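Local structure of Cobalt/magnesium transport protein CorA (Methanocaldococcus jannaschii, 4EGW) at residues 25-30 / 53-59; 85-89 / 215-219; 118-123 / 154-158; 158-163 / 238-242. The protein mediates the influx of magnesium ions through a homopentameric membrane channel that closes when cytoplasmic magnesium is high and opens when it is low. All coordinates share one frame; numbering follows the deposited sequence.

Interaction 1: residues 25-30 / 53-59; sequences TVIAIA and IDCYDPK
Ala-28 and Ala-30 face Tyr-56 and Asp-54 as antiparallel hydrogen-bonded pairs, the short strand segments lying 4.9 Å apart at closest approach, and Ala-30 N donates to Asp-54 O at 2.9 Å. Between them sits the non-hydrogen-bonded pair of Ile-29 and Cys-55. Here CD1 of the isoleucine rests 3.4 Å from SG of the cysteine, an apolar couple suited to the face covered by helix 60-70. The other face carries the alanines; the small methyl of Ala-30 lies against His-138 of helix 132-143, which also touches Asp-54. Asp-54 turns its carboxylate to Thr-125 and His-127 on the next strand. Over one face of the Tyr-56 ring comes Val-26 CG2, in CH-pi contact 3.7 Å from the centroid. With CG of Asp-57 trans to its own N (chi1 -166°), OD2 is brought to Val-26 N, which it accepts at 3.0 Å from 36° above the carboxylate plane. A leucine in place of Asp-57 would probably leave Val-26 N without this acceptor and the chain before the bulge freer to move. Ile-27, with positive phi, joins Ala-28 opposite Tyr-56, forming a G1 beta bulge where edge strand 28-33 enters the mixed sheet of the CorA cytoplasmic domain.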
loop_
_atom_site.group_PDB
_atom_site.type_symbol
_atom_site.label_atom_id
_atom_site.label_comp_id
_atom_site.label_asym_id
_atom_site.label_seq_id
_atom_site.Cartn_x
_atom_site.Cartn_y
_atom_site.Cartn_z
ATOM N N THR A 25 19.464 -9.544 22.596
ATOM C CA THR A 25 18.175 -10.027 22.126
ATOM C C THR A 25 17.171 -8.932 22.486
ATOM O O THR A 25 16.909 -8.685 23.657
ATOM C CB THR A 25 17.808 -11.381 22.762
ATOM O OG1 THR A 25 17.710 -12.383 21.741
ATOM C CG2 THR A 25 16.490 -11.301 23.492
ATOM N N VAL A 26 16.642 -8.243 21.480
ATOM C CA VAL A 26 15.927 -6.984 21.720
ATOM C C VAL A 26 14.728 -7.114 22.689
ATOM O O VAL A 26 14.436 -6.200 23.458
ATOM C CB VAL A 26 15.540 -6.266 20.382
ATOM C CG1 VAL A 26 16.640 -5.300 19.928
ATOM C CG2 VAL A 26 15.291 -7.281 19.300
ATOM N N ILE A 27 14.028 -8.241 22.638
ATOM C CA ILE A 27 12.984 -8.562 23.618
ATOM C C ILE A 27 12.057 -7.416 24.026
ATOM O O ILE A 27 12.118 -6.929 25.155
ATOM C CB ILE A 27 13.534 -9.297 24.858
ATOM C CG1 ILE A 27 12.399 -9.601 25.844
ATOM C CG2 ILE A 27 14.627 -8.490 25.531
ATOM C CD1 ILE A 27 11.007 -9.804 25.220
ATOM N N ALA A 28 11.196 -6.994 23.109
ATOM C CA ALA A 28 10.262 -5.914 23.390
ATOM C C ALA A 28 8.863 -6.471 23.576
ATOM O O ALA A 28 8.248 -6.932 22.624
ATOM C CB ALA A 28 10.282 -4.886 22.257
ATOM N N ILE A 29 8.348 -6.415 24.798
ATOM C CA ILE A 29 6.981 -6.848 25.032
ATOM C C ILE A 29 6.057 -5.646 24.937
ATOM O O ILE A 29 6.119 -4.731 25.761
ATOM C CB ILE A 29 6.803 -7.482 26.414
ATOM C CG1 ILE A 29 7.804 -8.619 26.617
ATOM C CG2 ILE A 29 5.380 -7.998 26.572
ATOM C CD1 ILE A 29 7.480 -9.857 25.817
ATOM N N ALA A 30 5.215 -5.641 23.910
ATOM C CA ALA A 30 4.160 -4.653 23.814
ATOM C C ALA A 30 2.862 -5.315 24.261
ATOM O O ALA A 30 2.567 -6.443 23.874
ATOM C CB ALA A 30 4.046 -4.120 22.402
ATOM N N ILE A 53 -0.847 -8.879 22.691
ATOM C CA ILE A 53 0.535 -8.938 23.138
ATOM C C ILE A 53 1.433 -9.233 21.947
ATOM O O ILE A 53 1.287 -10.256 21.278
ATOM C CB ILE A 53 0.749 -10.015 24.220
ATOM C CG1 ILE A 53 -0.221 -9.799 25.376
ATOM C CG2 ILE A 53 2.193 -10.000 24.726
ATOM C CD1 ILE A 53 0.037 -10.716 26.536
ATOM N N ASP A 54 2.343 -8.314 21.663
ATOM C CA ASP A 54 3.351 -8.558 20.647
ATOM C C ASP A 54 4.672 -8.784 21.343
ATOM O O ASP A 54 5.138 -7.948 22.119
ATOM C CB ASP A 54 3.464 -7.385 19.681
ATOM C CG ASP A 54 4.541 -7.599 18.641
ATOM O OD1 ASP A 54 4.327 -8.441 17.749
ATOM O OD2 ASP A 54 5.593 -6.926 18.714
ATOM N N CYS A 55 5.265 -9.935 21.080
ATOM C CA CYS A 55 6.527 -10.260 21.704
ATOM C C CYS A 55 7.632 -10.337 20.662
ATOM O O CYS A 55 7.699 -11.282 19.866
ATOM C CB CYS A 55 6.415 -11.582 22.448
ATOM S SG CYS A 55 7.940 -12.038 23.243
ATOM N N TYR A 56 8.520 -9.351 20.693
ATOM C CA TYR A 56 9.577 -9.284 19.704
ATOM C C TYR A 56 10.894 -9.788 20.282
ATOM O O TYR A 56 11.494 -9.128 21.128
ATOM C CB TYR A 56 9.740 -7.839 19.216
ATOM C CG TYR A 56 10.950 -7.631 18.326
ATOM C CD1 TYR A 56 11.470 -8.681 17.579
ATOM C CD2 TYR A 56 11.580 -6.393 18.244
ATOM C CE1 TYR A 56 12.573 -8.509 16.774
ATOM C CE2 TYR A 56 12.688 -6.211 17.431
ATOM C CZ TYR A 56 13.182 -7.278 16.700
ATOM O OH TYR A 56 14.290 -7.128 15.888
ATOM N N ASP A 57 11.332 -10.958 19.820
ATOM C CA ASP A 57 12.696 -11.429 20.055
ATOM C C ASP A 57 13.077 -11.501 21.536
ATOM O O ASP A 57 14.074 -10.908 21.948
ATOM C CB ASP A 57 13.664 -10.500 19.312
ATOM C CG ASP A 57 15.063 -11.069 19.189
ATOM O OD1 ASP A 57 15.199 -12.295 18.959
ATOM O OD2 ASP A 57 16.025 -10.276 19.311
ATOM N N PRO A 58 12.288 -12.232 22.338
ATOM C CA PRO A 58 12.404 -12.258 23.805
ATOM C C PRO A 58 13.596 -13.026 24.384
ATOM O O PRO A 58 13.893 -14.113 23.900
ATOM C CB PRO A 58 11.115 -12.966 24.228
ATOM C CG PRO A 58 10.824 -13.882 23.104
ATOM C CD PRO A 58 11.227 -13.135 21.859
ATOM N N LYS A 59 14.231 -12.495 25.432
ATOM C CA LYS A 59 15.203 -13.275 26.199
ATOM C C LYS A 59 14.392 -14.248 27.045
ATOM O O LYS A 59 13.389 -13.866 27.645
ATOM C CB LYS A 59 16.122 -12.383 27.052
ATOM C CG LYS A 59 15.420 -11.289 27.856
ATOM C CD LYS A 59 16.402 -10.499 28.724
ATOM C CE LYS A 59 16.638 -9.084 28.192
ATOM N NZ LYS A 59 15.481 -8.163 28.416
#

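Interaction 2: residues 85-89 / 215-219; sequences EIPRV and ANRDV
Pro-87 packs its ring on the turn of helix made by Ala-215, Asn-216 and Val-219, the chain leading into strand 88-90 being laid against a helix. The contact joins this edge strand of the mixed sheet in the CorA cytoplasmic domain to the long helix 193-225. The apolar contacts carry most of it. The proline ring is compact and rigid, so it can settle close to the backbone of the helix, with Pro-87 CB 3.6 Å from Ala-215 O. Pro-87 CD lies 3.6 Å from Ala-215 CB, and Pro-87 CB is 3.7 Å from Val-219 CG2. Ala-215 suits this place because its methyl lets the ring come so near, while Val-219, one turn later on the same side of the helix, supplies a branched end. Val-89 extends the row along the strand, its CG2 lying 4.1 Å from Val-219 CG1.

No hydrogen bond spans the two segments; the polar groups named here have partners beside the contact. Asn-216 brings OD1 to within 3.6 Å of Pro-87 CG, a van der Waals approach, while its ND2 donates to the backbone oxygen of Lys-101 on strand 96-104. The side chain of Arg-88 sets out away from the helix, and its guanidinium forms a salt bridge with Glu-85, the carboxylate meeting it at its edge; its NE has a second acid, Glu-90.

The torsion of Val-219 (chi1 161°) divides its methyls between neighbouring residues: CG1 lies trans to the valine N and is turned to Val-89, whereas CG2 sits 3.4 Å from the backbone N of Arg-88.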
loop_
_atom_site.group_PDB
_atom_site.type_symbol
_atom_site.label_atom_id
_atom_site.label_comp_id
_atom_site.label_asym_id
_atom_site.label_seq_id
_atom_site.Cartn_x
_atom_site.Cartn_y
_atom_site.Cartn_z
ATOM N N GLU A 85 9.810 -21.081 10.062
ATOM C CA GLU A 85 8.523 -21.782 10.077
ATOM C C GLU A 85 7.663 -21.490 8.854
ATOM O O GLU A 85 7.492 -20.336 8.463
ATOM C CB GLU A 85 7.731 -21.413 11.329
ATOM C CG GLU A 85 8.273 -21.990 12.618
ATOM C CD GLU A 85 7.957 -23.466 12.780
ATOM O OE1 GLU A 85 8.460 -24.071 13.746
ATOM O OE2 GLU A 85 7.205 -24.024 11.955
ATOM N N ILE A 86 7.105 -22.541 8.264
ATOM C CA ILE A 86 6.191 -22.378 7.146
ATOM C C ILE A 86 4.854 -21.872 7.642
ATOM O O ILE A 86 4.259 -22.472 8.534
ATOM C CB ILE A 86 5.958 -23.699 6.415
ATOM C CG1 ILE A 86 7.253 -24.165 5.732
ATOM C CG2 ILE A 86 4.814 -23.558 5.420
ATOM C CD1 ILE A 86 7.936 -23.106 4.861
ATOM N N PRO A 87 4.373 -20.760 7.068
ATOM C CA PRO A 87 3.053 -20.299 7.491
ATOM C C PRO A 87 2.068 -21.444 7.422
ATOM O O PRO A 87 2.177 -22.308 6.552
ATOM C CB PRO A 87 2.711 -19.233 6.449
ATOM C CG PRO A 87 4.034 -18.644 6.112
ATOM C CD PRO A 87 5.006 -19.815 6.131
ATOM N N ARG A 88 1.152 -21.472 8.379
ATOM C CA ARG A 88 0.078 -22.434 8.365
ATOM C C ARG A 88 -0.901 -22.046 9.447
ATOM O O ARG A 88 -0.682 -21.092 10.185
ATOM C CB ARG A 88 0.634 -23.818 8.671
ATOM C CG ARG A 88 1.281 -23.900 10.037
ATOM C CD ARG A 88 2.169 -25.104 10.118
ATOM N NE ARG A 88 2.989 -25.079 11.321
ATOM C CZ ARG A 88 4.199 -24.536 11.390
ATOM N NH1 ARG A 88 4.732 -23.964 10.317
ATOM N NH2 ARG A 88 4.873 -24.565 12.531
ATOM N N VAL A 89 -1.969 -22.815 9.559
ATOM C CA VAL A 89 -2.849 -22.702 10.698
ATOM C C VAL A 89 -2.840 -24.050 11.393
ATOM O O VAL A 89 -3.050 -25.087 10.758
ATOM C CB VAL A 89 -4.282 -22.373 10.278
ATOM C CG1 VAL A 89 -5.121 -22.037 11.510
ATOM C CG2 VAL A 89 -4.296 -21.226 9.295
ATOM N N ALA A 215 2.703 -19.378 0.702
ATOM C CA ALA A 215 2.424 -19.965 2.011
ATOM C C ALA A 215 1.426 -19.143 2.838
ATOM O O ALA A 215 0.597 -19.704 3.565
ATOM C CB ALA A 215 3.718 -20.162 2.774
ATOM N N ASN A 216 1.521 -17.817 2.736
ATOM C CA ASN A 216 0.532 -16.926 3.325
ATOM C C ASN A 216 -0.819 -17.189 2.699
ATOM O O ASN A 216 -1.828 -17.312 3.391
ATOM C CB ASN A 216 0.895 -15.474 3.042
ATOM C CG ASN A 216 1.929 -14.928 3.991
ATOM O OD1 ASN A 216 2.455 -15.649 4.837
ATOM N ND2 ASN A 216 2.232 -13.634 3.855
ATOM N N ARG A 217 -0.814 -17.272 1.370
ATOM C CA ARG A 217 -2.025 -17.395 0.573
ATOM C C ARG A 217 -2.921 -18.491 1.095
ATOM O O ARG A 217 -4.116 -18.291 1.310
ATOM C CB ARG A 217 -1.660 -17.723 -0.868
ATOM C CG ARG A 217 -2.867 -17.978 -1.758
ATOM C CD ARG A 217 -2.434 -18.606 -3.068
ATOM N NE ARG A 217 -1.882 -19.936 -2.842
ATOM C CZ ARG A 217 -1.131 -20.595 -3.716
ATOM N NH1 ARG A 217 -0.831 -20.043 -4.885
ATOM N NH2 ARG A 217 -0.679 -21.807 -3.420
ATOM N N ASP A 218 -2.330 -19.659 1.291
ATOM C CA ASP A 218 -3.069 -20.814 1.767
ATOM C C ASP A 218 -3.607 -20.558 3.169
ATOM O O ASP A 218 -4.777 -20.805 3.434
ATOM C CB ASP A 218 -2.195 -22.067 1.710
ATOM C CG ASP A 218 -1.910 -22.511 0.277
ATOM O OD1 ASP A 218 -2.812 -22.369 -0.583
ATOM O OD2 ASP A 218 -0.786 -22.995 0.005
ATOM N N VAL A 219 -2.767 -20.024 4.051
ATOM C CA VAL A 219 -3.222 -19.644 5.377
ATOM C C VAL A 219 -4.519 -18.850 5.246
ATOM O O VAL A 219 -5.517 -19.163 5.893
ATOM C CB VAL A 219 -2.174 -18.777 6.097
ATOM C CG1 VAL A 219 -2.809 -18.010 7.243
ATOM C CG2 VAL A 219 -0.998 -19.634 6.576
#

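Interaction 3: residues 118-123 / 154-158; sequences IKNNLL and IGFLL
Ile-154 and Ile-118 meet tip to tip, CD1 of the first lying 3.5 Å from CG2 of the second. The long branch of Ile-154 gets there because CG1 stands opposite its backbone N (chi1 -160°), which carries CD1 out to the turn between strands 110-119 and 122-127. That turn, from Lys-119 to Leu-122, is of type II', with Asn-120, a residue that tolerates positive phi well, in its second position. Ile-154 CD1 also approaches the Asn-120 carbonyl oxygen, at 3.7 Å. Farther back, Ile-154 and Leu-123 lie antiparallel, side by side, with Leu-123 CB 4.1 Å from Ile-154 CG1.

Leu-157, just inside the helix, likewise has its CG trans to N (chi1 -180°); the chain passes across Leu-123 and sets CD2 3.6 Å from Leu-123 CB. Leu-158 adds a looser touch, its CD2 4.4 Å from Ile-118 CD1. Trp-52 on the adjoining strand borders both Leu-123 and Leu-157. Were Ile-154 cut back to alanine, a gap would probably open beside Ile-118 and Leu-123 and the reach to the turn would be lost.

All the contacts between side chains are aliphatic, with no hydrogen bond across. The loop and first turn leading into helix 156-186 are thus held to the sheet by shape and burial of branched carbon chains, whereas the turn itself draws its polar ties from backbone bonds and from Asn-121, whose ND2 donates to Tyr-48 O and Arg-49 O.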
loop_
_atom_site.group_PDB
_atom_site.type_symbol
_atom_site.label_atom_id
_atom_site.label_comp_id
_atom_site.label_asym_id
_atom_site.label_seq_id
_atom_site.Cartn_x
_atom_site.Cartn_y
_atom_site.Cartn_z
ATOM N N ILE A 118 -3.875 -17.372 19.241
ATOM C CA ILE A 118 -5.116 -16.800 19.737
ATOM C C ILE A 118 -5.718 -17.630 20.845
ATOM O O ILE A 118 -6.212 -18.729 20.611
ATOM C CB ILE A 118 -6.141 -16.683 18.625
ATOM C CG1 ILE A 118 -5.607 -15.733 17.557
ATOM C CG2 ILE A 118 -7.462 -16.216 19.189
ATOM C CD1 ILE A 118 -6.593 -15.427 16.485
ATOM N N LYS A 119 -5.710 -17.082 22.049
ATOM C CA LYS A 119 -6.252 -17.787 23.200
ATOM C C LYS A 119 -7.392 -16.968 23.787
ATOM O O LYS A 119 -7.179 -15.878 24.329
ATOM C CB LYS A 119 -5.156 -18.018 24.241
ATOM C CG LYS A 119 -5.451 -19.159 25.191
ATOM C CD LYS A 119 -4.276 -19.449 26.107
ATOM C CE LYS A 119 -4.758 -20.121 27.362
ATOM N NZ LYS A 119 -3.697 -20.111 28.390
ATOM N N ASN A 120 -8.607 -17.497 23.667
ATOM C CA ASN A 120 -9.783 -16.766 24.107
ATOM C C ASN A 120 -9.756 -15.390 23.488
ATOM O O ASN A 120 -9.804 -15.244 22.265
ATOM C CB ASN A 120 -9.803 -16.653 25.618
ATOM C CG ASN A 120 -9.325 -17.911 26.285
ATOM O OD1 ASN A 120 -8.301 -17.909 26.970
ATOM N ND2 ASN A 120 -10.049 -19.009 26.074
ATOM N N ASN A 121 -9.676 -14.379 24.339
ATOM C CA ASN A 121 -9.650 -13.008 23.863
ATOM C C ASN A 121 -8.238 -12.467 23.613
ATOM O O ASN A 121 -8.083 -11.292 23.262
ATOM C CB ASN A 121 -10.436 -12.088 24.804
ATOM C CG ASN A 121 -9.822 -12.003 26.196
ATOM O OD1 ASN A 121 -9.047 -12.873 26.602
ATOM N ND2 ASN A 121 -10.171 -10.948 26.935
ATOM N N LEU A 122 -7.217 -13.313 23.783
ATOM C CA LEU A 122 -5.838 -12.866 23.592
ATOM C C LEU A 122 -5.213 -13.189 22.236
ATOM O O LEU A 122 -4.960 -14.352 21.923
ATOM C CB LEU A 122 -4.936 -13.432 24.681
ATOM C CG LEU A 122 -3.449 -13.360 24.315
ATOM C CD1 LEU A 122 -3.012 -11.925 24.083
ATOM C CD2 LEU A 122 -2.598 -14.003 25.399
ATOM N N LEU A 123 -4.936 -12.148 21.453
ATOM C CA LEU A 123 -4.163 -12.285 20.222
ATOM C C LEU A 123 -2.712 -11.961 20.556
ATOM O O LEU A 123 -2.376 -10.807 20.826
ATOM C CB LEU A 123 -4.680 -11.296 19.174
ATOM C CG LEU A 123 -4.241 -11.318 17.700
ATOM C CD1 LEU A 123 -2.731 -11.178 17.513
ATOM C CD2 LEU A 123 -4.746 -12.547 16.981
ATOM N N ILE A 154 -10.620 -9.018 16.969
ATOM C CA ILE A 154 -10.005 -10.351 16.980
ATOM C C ILE A 154 -10.699 -11.501 16.271
ATOM O O ILE A 154 -10.415 -12.660 16.570
ATOM C CB ILE A 154 -9.667 -10.839 18.416
ATOM C CG1 ILE A 154 -8.612 -11.953 18.372
ATOM C CG2 ILE A 154 -10.918 -11.316 19.137
ATOM C CD1 ILE A 154 -8.821 -13.044 19.403
ATOM N N GLY A 155 -11.603 -11.226 15.342
ATOM C CA GLY A 155 -11.530 -11.957 14.100
ATOM C C GLY A 155 -10.933 -10.895 13.213
ATOM O O GLY A 155 -10.329 -11.140 12.170
ATOM N N PHE A 156 -11.110 -9.673 13.695
ATOM C CA PHE A 156 -10.747 -8.484 12.963
ATOM C C PHE A 156 -9.293 -8.151 13.151
ATOM O O PHE A 156 -8.583 -7.834 12.193
ATOM C CB PHE A 156 -11.620 -7.321 13.420
ATOM C CG PHE A 156 -11.649 -6.182 12.453
ATOM C CD1 PHE A 156 -11.722 -6.427 11.085
ATOM C CD2 PHE A 156 -11.606 -4.869 12.902
ATOM C CE1 PHE A 156 -11.751 -5.381 10.174
ATOM C CE2 PHE A 156 -11.636 -3.816 11.999
ATOM C CZ PHE A 156 -11.706 -4.074 10.626
ATOM N N LEU A 157 -8.862 -8.250 14.406
ATOM C CA LEU A 157 -7.524 -7.851 14.804
ATOM C C LEU A 157 -6.533 -8.670 14.007
ATOM O O LEU A 157 -5.523 -8.166 13.510
ATOM C CB LEU A 157 -7.329 -8.089 16.304
ATOM C CG LEU A 157 -5.974 -7.728 16.922
ATOM C CD1 LEU A 157 -5.654 -6.279 16.678
ATOM C CD2 LEU A 157 -5.966 -8.013 18.411
ATOM N N LEU A 158 -6.853 -9.946 13.870
ATOM C CA LEU A 158 -6.009 -10.858 13.128
ATOM C C LEU A 158 -5.784 -10.392 11.698
ATOM O O LEU A 158 -4.650 -10.190 11.253
ATOM C CB LEU A 158 -6.680 -12.206 13.088
ATOM C CG LEU A 158 -5.953 -13.140 12.150
ATOM C CD1 LEU A 158 -4.451 -13.199 12.508
ATOM C CD2 LEU A 158 -6.639 -14.496 12.230
#

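Interaction 4: residues 158-163 / 238-242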
loop_
_atom_site.group_PDB
_atom_site.type_symbol
_atom_site.label_atom_id
_atom_site.label_comp_id
_atom_site.label_asym_id
_atom_site.label_seq_id
_atom_site.Cartn_x
_atom_site.Cartn_y
_atom_site.Cartn_z
ATOM N N LEU A 158 -6.853 -9.946 13.870
ATOM C CA LEU A 158 -6.009 -10.858 13.128
ATOM C C LEU A 158 -5.784 -10.392 11.698
ATOM O O LEU A 158 -4.650 -10.190 11.253
ATOM C CB LEU A 158 -6.680 -12.206 13.088
ATOM C CG LEU A 158 -5.953 -13.140 12.150
ATOM C CD1 LEU A 158 -4.451 -13.199 12.508
ATOM C CD2 LEU A 158 -6.639 -14.496 12.230
ATOM N N TYR A 159 -6.888 -10.225 10.986
ATOM C CA TYR A 159 -6.855 -9.775 9.615
ATOM C C TYR A 159 -6.002 -8.528 9.426
ATOM O O TYR A 159 -5.248 -8.420 8.460
ATOM C CB TYR A 159 -8.271 -9.492 9.144
ATOM C CG TYR A 159 -8.322 -8.500 8.023
ATOM C CD1 TYR A 159 -8.403 -7.138 8.285
ATOM C CD2 TYR A 159 -8.283 -8.917 6.703
ATOM C CE1 TYR A 159 -8.446 -6.217 7.265
ATOM C CE2 TYR A 159 -8.329 -8.001 5.671
ATOM C CZ TYR A 159 -8.411 -6.652 5.958
ATOM O OH TYR A 159 -8.456 -5.728 4.937
ATOM N N HIS A 160 -6.129 -7.576 10.338
ATOM C CA HIS A 160 -5.408 -6.324 10.169
ATOM C C HIS A 160 -3.914 -6.513 10.144
ATOM O O HIS A 160 -3.228 -6.032 9.245
ATOM C CB HIS A 160 -5.805 -5.318 11.234
ATOM C CG HIS A 160 -6.994 -4.507 10.843
ATOM N ND1 HIS A 160 -7.352 -4.322 9.525
ATOM C CD2 HIS A 160 -7.921 -3.855 11.581
ATOM C CE1 HIS A 160 -8.442 -3.579 9.467
ATOM N NE2 HIS A 160 -8.809 -3.283 10.701
ATOM N N ILE A 161 -3.409 -7.217 11.140
ATOM C CA ILE A 161 -2.013 -7.563 11.130
ATOM C C ILE A 161 -1.737 -8.231 9.788
ATOM O O ILE A 161 -0.859 -7.802 9.040
ATOM C CB ILE A 161 -1.690 -8.505 12.279
ATOM C CG1 ILE A 161 -2.487 -8.088 13.520
ATOM C CG2 ILE A 161 -0.205 -8.489 12.552
ATOM C CD1 ILE A 161 -2.382 -9.054 14.684
ATOM N N LEU A 162 -2.508 -9.263 9.472
ATOM C CA LEU A 162 -2.308 -9.978 8.214
ATOM C C LEU A 162 -2.341 -8.987 7.061
ATOM O O LEU A 162 -1.524 -9.043 6.134
ATOM C CB LEU A 162 -3.381 -11.045 8.024
ATOM C CG LEU A 162 -3.034 -12.428 8.592
ATOM C CD1 LEU A 162 -2.305 -12.334 9.923
ATOM C CD2 LEU A 162 -4.260 -13.325 8.699
ATOM N N ASN A 163 -3.285 -8.061 7.138
ATOM C CA ASN A 163 -3.391 -7.037 6.127
ATOM C C ASN A 163 -2.150 -6.169 6.082
ATOM O O ASN A 163 -1.536 -6.014 5.028
ATOM C CB ASN A 163 -4.597 -6.152 6.372
ATOM C CG ASN A 163 -5.077 -5.495 5.109
ATOM O OD1 ASN A 163 -5.007 -6.087 4.024
ATOM N ND2 ASN A 163 -5.564 -4.270 5.230
ATOM N N ASN A 238 -13.336 -10.566 4.828
ATOM C CA ASN A 238 -12.139 -9.738 4.989
ATOM C C ASN A 238 -10.847 -10.475 4.658
ATOM O O ASN A 238 -9.888 -9.876 4.175
ATOM C CB ASN A 238 -12.053 -9.178 6.414
ATOM C CG ASN A 238 -13.039 -8.043 6.668
ATOM O OD1 ASN A 238 -14.193 -8.087 6.235
ATOM N ND2 ASN A 238 -12.580 -7.017 7.373
ATOM N N PHE A 239 -10.816 -11.773 4.918
ATOM C CA PHE A 239 -9.640 -12.553 4.552
ATOM C C PHE A 239 -9.665 -12.882 3.070
ATOM O O PHE A 239 -8.633 -13.182 2.480
ATOM C CB PHE A 239 -9.529 -13.814 5.406
ATOM C CG PHE A 239 -9.353 -13.526 6.874
ATOM C CD1 PHE A 239 -8.210 -12.900 7.337
ATOM C CD2 PHE A 239 -10.334 -13.874 7.791
ATOM C CE1 PHE A 239 -8.045 -12.628 8.689
ATOM C CE2 PHE A 239 -10.177 -13.605 9.145
ATOM C CZ PHE A 239 -9.032 -12.979 9.593
ATOM N N GLU A 240 -10.851 -12.793 2.473
ATOM C CA GLU A 240 -11.044 -13.093 1.057
ATOM C C GLU A 240 -10.447 -11.966 0.220
ATOM O O GLU A 240 -9.727 -12.203 -0.754
ATOM C CB GLU A 240 -12.538 -13.245 0.766
ATOM C CG GLU A 240 -12.897 -13.804 -0.600
ATOM C CD GLU A 240 -14.394 -13.702 -0.866
ATOM O OE1 GLU A 240 -15.076 -12.974 -0.106
ATOM O OE2 GLU A 240 -14.888 -14.342 -1.826
ATOM N N ASP A 241 -10.753 -10.736 0.617
ATOM C CA ASP A 241 -10.098 -9.574 0.050
ATOM C C ASP A 241 -8.600 -9.776 0.146
ATOM O O ASP A 241 -7.869 -9.678 -0.842
ATOM C CB ASP A 241 -10.483 -8.331 0.844
ATOM C CG ASP A 241 -11.948 -7.980 0.700
ATOM O OD1 ASP A 241 -12.713 -8.831 0.187
ATOM O OD2 ASP A 241 -12.334 -6.853 1.094
ATOM N N LEU A 242 -8.157 -10.069 1.360
ATOM C CA LEU A 242 -6.751 -10.253 1.647
ATOM C C LEU A 242 -6.190 -11.391 0.787
ATOM O O LEU A 242 -5.070 -11.313 0.277
ATOM C CB LEU A 242 -6.587 -10.540 3.136
ATOM C CG LEU A 242 -5.222 -10.308 3.766
ATOM C CD1 LEU A 242 -4.563 -9.101 3.133
ATOM C CD2 LEU A 242 -5.378 -10.128 5.268
#
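Tyr-159 turns the edge of its ring toward the face of Phe-239 in an offset edge-to-face pair, with centroids 5.9 Å apart and planes inclined at 67°. The two side chains start from different helices and run past one another, each heading toward the other's helix. Tyr-159 holds CG trans to its backbone N (chi1 155°), which lays the ring across the groove between helices 156-186 and 233-270. There it is sandwiched: Asn-238 CB sits over one face of the Tyr-159 ring, 4.1 Å from its centroid, and Asn-163 CB, one turn along its own helix, lies over the opposite face. A flat ring suits this place, with a CB methylene on each face. Beyond the sandwich, Tyr-159 OH makes a weak hydrogen bond to a hexane-1,6-diol molecule, probably from the crystallisation liquor, which Asp-241 also hydrogen-bonds.

Leu-242 comes to the tyrosine at a slant, its CD2 being 3.5 Å from Tyr-159 CD2. Leu-242 CD2 is also 3.5 Å from Leu-162 CB, so one branch of the leucine touches two residues of the facing helix. Phe-239, in turn, is bordered by leucines: Leu-162 CD2 lies 3.8 Å from Phe-239 CE1, and Leu-158 CD2 lies 3.9 Å from Phe-239 CZ. Leu-220 of helix 193-225 touches both Leu-162 and Leu-242, bringing a third helix into the packing.

The helix segments run almost parallel, 9° apart, with axes 10.2 Å from each other. No hydrogen bond crosses between them, so the join rests on aromatic and aliphatic packing.

From the N terminus, interaction 1 comes first, closing the short loop between strands 28-33 and 51-56 before any of the others opens. Interaction 2 spans a much longer loop, from edge strand 88-90 to helix 193-225, and interaction 3 nests inside it, tying the turn after strand 110-119 to the start of helix 156-186. Interaction 4 crosses interaction 2, since its first segment lies within that loop and its second, on helix 233-270, lies beyond. Interactions 3 and 4 share Leu-158, and interactions 1 and 3 meet where strands 51-56 and 122-127 adjoin. Interactions 1 to 3 all reach the mixed sheet; interaction 4 joins two of the three long helices.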